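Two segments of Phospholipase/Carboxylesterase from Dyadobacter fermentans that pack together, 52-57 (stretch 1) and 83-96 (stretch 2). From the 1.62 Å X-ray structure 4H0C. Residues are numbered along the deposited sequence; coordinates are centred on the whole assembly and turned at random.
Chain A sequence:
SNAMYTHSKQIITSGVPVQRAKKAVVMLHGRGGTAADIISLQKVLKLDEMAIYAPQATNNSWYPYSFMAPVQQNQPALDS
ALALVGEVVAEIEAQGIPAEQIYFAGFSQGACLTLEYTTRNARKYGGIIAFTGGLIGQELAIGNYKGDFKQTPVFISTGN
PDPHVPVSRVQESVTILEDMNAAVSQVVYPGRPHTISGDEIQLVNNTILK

Stretch 1 52-57: IYAPQA
Stretch 2 (83-96) ALVGEVVAEIEAQG

Strand 52-55 lies against helix 83-94, and the two run nearly antiparallel, at 158°, with axes 9.3 Å apart at closest approach. The strand has extended phi/psi, from -103/123 at I52 to -74/146 at P55. The helix stays near -60/-45 through I92, then loosens to -63/-35 at E93 and -70/-20 at A94. It is held by i to i+4 bonds, such as V88 N to L84 O at 3.0 Å. The CA atoms of P55 and V85 pair at 7.3 Å, as do those of Y53 and V88. Side chains alternate along the strand: Y53 and P55 point toward the helix, I52 and A54 away. No direct hydrogen bond crosses the contact.

L84 (chi1 t, chi2 p) starts the packing. Its CD2 lies 3.7 Å from P55 CB and 4.2 Å from Q56 O. The P55 ring is C-gamma endo. One turn on, V88 (chi1 t, 171°) points toward the strand and touches two residues. Its CG1 is 3.6 Å from Y53 CB, and its CG2 is 4.2 Å from P55 CB. V89 points away.

Y53 (chi1 m, chi2 -115°) carries its ring along the last turns of the helix. E91 (m, t, chi3 -160°) reaches the ring edge, with OE2 4.2 Å from Y53 CE1. I92 (m, t) leaves the backbone sideways, but its end comes nearer. Its CG1 sits over one ring face, 3.8 Å from the Y53 ring centroid and 12° off the normal, a CH-pi contact. Q95 (m, m) places CG 3.9 Å from Y53 OH.

One water joins the polar ends. It lies 2.9 Å from Y53 OH, donates to E91 OE2 at 3.0 Å and accepts from Q95 NE2 at 2.9 Å. G96, at phi/psi 94/14, ends the helix in a Schellman motif, with G96 N to E93 O at 3.0 Å.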

# COMPACT_ATOMS: atom_id res chain seq x y z
N ILE A 52 -10.87 9.71 -2.41
CA ILE A 52 -9.87 8.79 -2.99
C ILE A 52 -8.73 9.59 -3.60
O ILE A 52 -8.97 10.49 -4.42
CB ILE A 52 -10.52 7.89 -4.07
CG1 ILE A 52 -11.61 7.00 -3.45
CG2 ILE A 52 -9.47 7.12 -4.87
CD1 ILE A 52 -12.55 6.39 -4.49
N TYR A 53 -7.51 9.31 -3.14
CA TYR A 53 -6.29 9.87 -3.73
C TYR A 53 -5.45 8.75 -4.32
O TYR A 53 -5.15 7.79 -3.62
CB TYR A 53 -5.44 10.53 -2.64
CG TYR A 53 -5.97 11.87 -2.16
CD1 TYR A 53 -5.23 13.04 -2.37
CD2 TYR A 53 -7.18 11.96 -1.48
CE1 TYR A 53 -5.71 14.28 -1.95
CE2 TYR A 53 -7.67 13.20 -1.07
CZ TYR A 53 -6.92 14.35 -1.31
OH TYR A 53 -7.37 15.59 -0.91
N ALA A 54 -5.03 8.89 -5.57
CA ALA A 54 -4.19 7.88 -6.20
C ALA A 54 -3.02 8.60 -6.89
O ALA A 54 -3.22 9.24 -7.93
CB ALA A 54 -4.98 7.07 -7.20
N PRO A 55 -1.81 8.54 -6.31
CA PRO A 55 -0.68 9.18 -6.98
C PRO A 55 -0.26 8.36 -8.18
O PRO A 55 -0.37 7.13 -8.15
CB PRO A 55 0.43 9.20 -5.91
CG PRO A 55 0.09 8.09 -4.98
CD PRO A 55 -1.44 8.02 -4.97
N GLN A 56 0.20 9.03 -9.24
CA GLN A 56 0.67 8.34 -10.43
C GLN A 56 2.18 8.24 -10.43
O GLN A 56 2.86 9.26 -10.30
CB GLN A 56 0.21 9.09 -11.70
CG GLN A 56 0.86 8.57 -12.98
CD GLN A 56 0.34 7.20 -13.38
OE1 GLN A 56 -0.88 6.97 -13.44
NE2 GLN A 56 1.27 6.26 -13.65
N ALA A 57 2.71 7.03 -10.62
CA ALA A 57 4.16 6.84 -10.68
C ALA A 57 4.73 7.33 -12.01
O ALA A 57 4.16 7.09 -13.08
CB ALA A 57 4.53 5.38 -10.46
N ALA A 83 8.34 9.56 -0.56
CA ALA A 83 8.08 11.00 -0.41
C ALA A 83 6.71 11.41 -0.96
O ALA A 83 5.99 12.19 -0.33
CB ALA A 83 9.19 11.83 -1.06
N LEU A 84 6.36 10.89 -2.13
CA LEU A 84 5.09 11.24 -2.77
C LEU A 84 3.90 10.72 -1.95
O LEU A 84 2.90 11.44 -1.76
CB LEU A 84 5.06 10.73 -4.22
CG LEU A 84 3.77 11.02 -5.05
CD1 LEU A 84 3.39 12.49 -5.08
CD2 LEU A 84 3.86 10.48 -6.46
N VAL A 85 4.00 9.49 -1.44
CA VAL A 85 2.91 8.94 -0.61
C VAL A 85 2.76 9.84 0.61
O VAL A 85 1.65 10.22 0.99
CB VAL A 85 3.16 7.48 -0.19
CG1 VAL A 85 2.09 7.00 0.80
CG2 VAL A 85 3.28 6.60 -1.43
N GLY A 86 3.90 10.21 1.20
CA GLY A 86 3.92 11.10 2.36
C GLY A 86 3.28 12.46 2.06
O GLY A 86 2.59 13.03 2.92
N GLU A 87 3.55 13.01 0.88
CA GLU A 87 2.89 14.27 0.44
C GLU A 87 1.36 14.11 0.38
O GLU A 87 0.61 15.02 0.81
CB GLU A 87 3.43 14.73 -0.92
CG GLU A 87 2.78 15.99 -1.49
CD GLU A 87 2.76 17.17 -0.51
OE1 GLU A 87 3.83 17.49 0.05
OE2 GLU A 87 1.69 17.78 -0.31
N VAL A 88 0.91 12.98 -0.19
CA VAL A 88 -0.52 12.72 -0.28
C VAL A 88 -1.14 12.65 1.12
O VAL A 88 -2.17 13.32 1.38
CB VAL A 88 -0.81 11.40 -1.05
CG1 VAL A 88 -2.30 11.01 -0.94
CG2 VAL A 88 -0.37 11.51 -2.51
N VAL A 89 -0.51 11.88 2.02
CA VAL A 89 -0.99 11.82 3.42
C VAL A 89 -1.03 13.21 4.06
O VAL A 89 -2.04 13.57 4.70
CB VAL A 89 -0.18 10.83 4.30
CG1 VAL A 89 -0.58 10.94 5.77
CG2 VAL A 89 -0.33 9.39 3.75
N ALA A 90 0.04 13.99 3.88
CA ALA A 90 0.08 15.35 4.40
C ALA A 90 -1.06 16.21 3.85
O ALA A 90 -1.69 16.96 4.60
CB ALA A 90 1.43 16.00 4.10
N GLU A 91 -1.33 16.11 2.55
CA GLU A 91 -2.44 16.87 1.95
C GLU A 91 -3.79 16.52 2.58
O GLU A 91 -4.58 17.40 2.95
CB GLU A 91 -2.49 16.67 0.43
CG GLU A 91 -1.37 17.39 -0.31
CD GLU A 91 -1.52 17.35 -1.83
OE1 GLU A 91 -0.50 17.56 -2.52
OE2 GLU A 91 -2.64 17.11 -2.33
N ILE A 92 -4.03 15.22 2.74
CA ILE A 92 -5.26 14.72 3.35
C ILE A 92 -5.41 15.28 4.77
O ILE A 92 -6.49 15.80 5.13
CB ILE A 92 -5.33 13.19 3.33
CG1 ILE A 92 -5.41 12.71 1.88
CG2 ILE A 92 -6.58 12.69 4.09
CD1 ILE A 92 -5.10 11.24 1.66
N GLU A 93 -4.35 15.19 5.57
CA GLU A 93 -4.43 15.72 6.92
C GLU A 93 -4.67 17.22 6.92
O GLU A 93 -5.41 17.72 7.77
CB GLU A 93 -3.19 15.37 7.75
CG GLU A 93 -3.04 13.86 7.97
CD GLU A 93 -1.80 13.53 8.78
OE1 GLU A 93 -0.77 13.18 8.19
OE2 GLU A 93 -1.85 13.63 10.02
N ALA A 94 -4.10 17.95 5.95
CA ALA A 94 -4.31 19.40 5.87
C ALA A 94 -5.75 19.76 5.46
O ALA A 94 -6.21 20.88 5.69
CB ALA A 94 -3.29 20.07 4.95
N GLN A 95 -6.46 18.81 4.84
CA GLN A 95 -7.87 18.99 4.46
C GLN A 95 -8.76 18.64 5.63
O GLN A 95 -9.98 18.73 5.52
CB GLN A 95 -8.27 18.07 3.29
CG GLN A 95 -7.44 18.21 2.02
CD GLN A 95 -7.83 19.41 1.18
OE1 GLN A 95 -8.72 20.19 1.54
NE2 GLN A 95 -7.15 19.57 0.04
N GLY A 96 -8.15 18.26 6.75
CA GLY A 96 -8.89 18.02 8.00
C GLY A 96 -9.32 16.58 8.29
O GLY A 96 -10.16 16.34 9.17
O HOH W 1 -5.51 17.76 -1.61